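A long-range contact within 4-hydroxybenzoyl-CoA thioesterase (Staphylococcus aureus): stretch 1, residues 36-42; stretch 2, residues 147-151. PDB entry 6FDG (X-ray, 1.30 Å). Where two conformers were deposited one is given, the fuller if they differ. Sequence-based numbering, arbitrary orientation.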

ATOM      1  N   ASP A  36      13.475  13.053  -5.918  1.00 16.36           N
ATOM      2  CA  ASP A  36      13.734  13.758  -7.177  1.00 17.01           C
ATOM      3  C   ASP A  36      14.502  15.013  -6.844  1.00 16.32           C
ATOM      4  O   ASP A  36      15.440  15.412  -7.596  1.00 18.23           O
ATOM      5  CB  ASP A  36      12.376  14.108  -7.839  1.00 17.61           C
ATOM      6  CG  ASP A  36      12.504  14.703  -9.230  1.00 20.21           C
ATOM      7  OD1 ASP A  36      13.322  14.195 -10.030  1.00 22.72           O
ATOM      8  OD2 ASP A  36      11.765  15.691  -9.454  1.00 20.22           O
ATOM      9  N   TYR A  37      14.201  15.772  -5.785  1.00 16.05           N
ATOM     10  CA  TYR A  37      14.949  16.962  -5.338  1.00 16.07           C
ATOM     11  C   TYR A  37      16.403  16.546  -5.160  1.00 16.65           C
ATOM     12  O   TYR A  37      17.343  17.213  -5.641  1.00 18.02           O
ATOM     13  CB  TYR A  37      14.341  17.565  -4.076  1.00 15.26           C
ATOM     14  CG  TYR A  37      15.086  18.690  -3.499  1.00 16.05           C
ATOM     15  CD1 TYR A  37      16.184  18.492  -2.651  1.00 16.60           C
ATOM     16  CD2 TYR A  37      14.717  20.027  -3.758  1.00 16.58           C
ATOM     17  CE1 TYR A  37      16.884  19.531  -2.090  1.00 16.82           C
ATOM     18  CE2 TYR A  37      15.391  21.101  -3.198  1.00 16.99           C
ATOM     19  CZ  TYR A  37      16.481  20.874  -2.381  1.00 16.08           C
ATOM     20  OH  TYR A  37      17.171  21.978  -1.814  1.00 17.71           O
ATOM     21  N   ILE A  38      16.660  15.499  -4.390  1.00 16.59           N
ATOM     22  CA  ILE A  38      18.020  15.110  -4.097  1.00 17.25           C
ATOM     23  C   ILE A  38      18.726  14.764  -5.410  1.00 18.20           C
ATOM     24  O   ILE A  38      19.964  15.133  -5.519  1.00 19.01           O
ATOM     25  CB  ILE A  38      17.927  13.898  -3.098  1.00 18.32           C
ATOM     26  CG1 ILE A  38      17.398  14.338  -1.746  1.00 18.96           C
ATOM     27  CG2 ILE A  38      19.304  13.148  -3.032  1.00 21.11           C
ATOM     28  CD1 ILE A  38      17.095  13.176  -0.808  1.00 20.51           C
ATOM     29  N   SER A  39      18.129  14.014  -6.258  0.68 17.49           N
ATOM     30  CA  SER A  39      18.798  13.722  -7.533  0.68 18.49           C
ATOM     31  C   SER A  39      19.157  14.974  -8.309  0.68 19.95           C
ATOM     32  O   SER A  39      20.250  15.212  -8.861  0.68 19.01           O
ATOM     33  CB  SER A  39      17.932  12.780  -8.313  0.68 19.31           C
ATOM     34  OG  SER A  39      18.445  12.277  -9.512  0.68 24.83           O
ATOM     35  N   LYS A  40      18.220  15.877  -8.420  1.00 18.34           N
ATOM     36  CA  LYS A  40      18.451  17.141  -9.162  1.00 17.73           C
ATOM     37  C   LYS A  40      19.491  17.948  -8.540  1.00 20.38           C
ATOM     38  O   LYS A  40      20.232  18.722  -9.270  1.00 23.21           O
ATOM     39  CB  LYS A  40      17.099  17.854  -9.345  1.00 18.69           C
ATOM     40  CG  LYS A  40      16.217  17.181 -10.340  1.00 18.16           C
ATOM     41  CD  LYS A  40      14.756  17.619 -10.382  1.00 19.08           C
ATOM     42  CE  LYS A  40      14.042  17.153 -11.543  1.00 18.38           C
ATOM     43  NZ  LYS A  40      12.607  17.498 -11.480  1.00 20.69           N
ATOM     44  N   LEU A  41      19.737  17.926  -7.265  1.00 19.52           N
ATOM     45  CA  LEU A  41      20.757  18.675  -6.593  1.00 20.39           C
ATOM     46  C   LEU A  41      22.089  17.991  -6.880  1.00 21.05           C
ATOM     47  O   LEU A  41      23.089  18.719  -6.697  1.00 26.20           O
ATOM     48  CB  LEU A  41      20.481  18.771  -5.072  1.00 23.02           C
ATOM     49  CG  LEU A  41      21.186  19.781  -4.317  1.00 25.77           C
ATOM     50  CD1 LEU A  41      20.917  21.206  -4.845  1.00 26.56           C
ATOM     51  CD2 LEU A  41      20.844  19.563  -2.833  1.00 27.23           C
ATOM     52  N   GLY A  42      22.138  16.771  -7.351  1.00 20.80           N
ATOM     53  CA  GLY A  42      23.348  16.050  -7.772  1.00 21.82           C
ATOM     54  C   GLY A  42      23.631  14.847  -6.957  1.00 23.33           C
ATOM     55  O   GLY A  42      24.789  14.342  -7.054  1.00 27.64           O
ATOM     56  N   GLU A 147      14.484  26.950  -9.894  1.00 20.00           N
ATOM     57  CA  GLU A 147      14.111  25.573 -10.067  1.00 20.83           C
ATOM     58  C   GLU A 147      15.272  24.792 -10.429  1.00 22.67           C
ATOM     59  O   GLU A 147      15.883  25.028 -11.565  1.00 25.26           O
ATOM     60  CB  GLU A 147      13.030  25.351 -11.092  1.00 20.90           C
ATOM     61  CG  GLU A 147      12.458  23.944 -11.209  1.00 21.54           C
ATOM     62  CD  GLU A 147      11.665  23.480 -12.446  1.00 30.15           C
ATOM     63  OE1 GLU A 147      11.391  24.289 -13.300  1.00 37.94           O
ATOM     64  OE2 GLU A 147      11.390  22.260 -12.695  1.00 28.04           O
ATOM     65  N   ILE A 148      15.718  23.819  -9.642  1.00 19.14           N
ATOM     66  CA  ILE A 148      16.781  22.927 -10.051  1.00 18.68           C
ATOM     67  C   ILE A 148      16.271  21.886 -10.925  1.00 19.00           C
ATOM     68  O   ILE A 148      15.135  21.390 -10.828  1.00 20.11           O
ATOM     69  CB  ILE A 148      17.523  22.334  -8.817  1.00 18.24           C
ATOM     70  CG1 ILE A 148      16.544  21.556  -7.877  1.00 19.36           C
ATOM     71  CG2 ILE A 148      18.257  23.475  -8.097  1.00 20.67           C
ATOM     72  CD1 ILE A 148      17.284  20.797  -6.770  1.00 21.19           C
ATOM     73  N   MET A 149      17.100  21.468 -11.887  1.00 20.71           N
ATOM     74  CA  MET A 149      16.770  20.411 -12.836  1.00 22.74           C
ATOM     75  C   MET A 149      17.989  19.785 -13.424  1.00 24.10           C
ATOM     76  O   MET A 149      19.077  20.308 -13.304  1.00 23.09           O
ATOM     77  CB  MET A 149      15.832  20.862 -13.885  1.00 29.81           C
ATOM     78  CG  MET A 149      16.470  21.933 -14.618  1.00 24.47           C
ATOM     79  SD  MET A 149      15.446  22.636 -16.009  1.00 34.16           S
ATOM     80  CE  MET A 149      14.840  24.081 -15.180  1.00 24.65           C
ATOM     81  N   ASP A 150      17.814  18.584 -14.050  1.00 27.68           N
ATOM     82  CA  ASP A 150      18.950  17.928 -14.671  1.00 29.43           C
ATOM     83  C   ASP A 150      19.437  18.716 -15.883  1.00 23.14           C
ATOM     84  O   ASP A 150      18.516  19.326 -16.535  1.00 25.50           O
ATOM     85  CB  ASP A 150      18.548  16.488 -15.153  1.00 34.90           C
ATOM     86  CG  ASP A 150      17.979  15.685 -14.013  1.00 43.89           C
ATOM     87  OD1 ASP A 150      18.780  15.457 -13.075  1.00 45.67           O
ATOM     88  OD2 ASP A 150      16.752  15.479 -13.988  1.00 52.31           O
ATOM     89  N   GLY A 151      20.686  18.790 -16.129  1.00 25.40           N
ATOM     90  CA  GLY A 151      21.144  19.338 -17.353  1.00 28.81           C
ATOM     91  C   GLY A 151      21.405  20.798 -17.298  1.00 26.88           C
ATOM     92  O   GLY A 151      21.805  21.439 -18.254  1.00 26.01           O
TER
HETATM   93  O   HOH W   1      17.802  13.830 -11.492  1.00 37.39           O
HETATM   94  O   HOH W   2      12.608  20.374 -11.255  1.00 19.32           O

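Two residues, Ile148 and Lys40, account for most of the surface buried where the end of a helix meets an irregular segment more than a hundred residues further along the chain. No direct hydrogen bond joins the two stretches; the contact rests on packing, with one water bridging Ser39 and Asp150 and a second placed to do the same for Lys40.

Ile148 points its CA-to-CB bond toward the helix and, with chi1 in the p well and chi2 in t, extends CD1 into a pocket lined by Tyr37, Lys40 and Leu41. This methyl lies over one face of the Tyr37 ring, 4.2 Å from Ile148 CD1 to the ring centroid and 21° off the ring normal, the geometry of a CH-pi contact. Ile148 CD1 also lies 4.1 Å from Leu41 CD1 and 3.9 Å from Lys40 CB. It also rests against the helix backbone, with Ile148 CD1 3.8 Å from both Tyr37 O and Leu41 N. Those two polar atoms can accept an apolar neighbour because they are already paired with each other, Leu41 N donating to Tyr37 O at 3.0 Å. An isoleucine suits this buried position: it is wholly apolar, and its longer branch reaches the helix.

Lys40 answers from the helix with a long side chain that serves two chemistries. Its CA-to-CB bond points toward the other stretch, and its methylenes lie along the opposing backbone: Lys40 CD is 3.8 Å from Ile148 O, and Lys40 CG is 4.1 Å from Met149 CA. The nearly extended chain, m at chi1 and t thereafter, carries the ammonium group beyond this run of methylenes. There Lys40 NZ forms a salt bridge with Asp36 OD2 at 2.8 Å, one helical turn back, so the charge is balanced within its own helix. Lys40 NZ also donates to water 2 at 2.9 Å. Water 2 lies 2.8 Å from Ile148 O and 2.7 Å from Glu147 OE2, and is thus placed to link the lysine to the second stretch.

Asp150 covers the next largest area on its side. Its Asp150 OD2 comes within 4.0 Å of Lys40 CE, a contact with the lysine's carbon chain. The firmer link runs through water 1, which donates to Asp150 OD1 at 2.5 Å and is hydrogen-bonded to Ser39 OG at 2.6 Å. Short polar side chains suit this exposed border, where a water can fill the gap between them. Just beyond, Gly42 ends the helix in a Schellman motif; its positive phi favours glycine for reasons of local backbone geometry, independent of this contact.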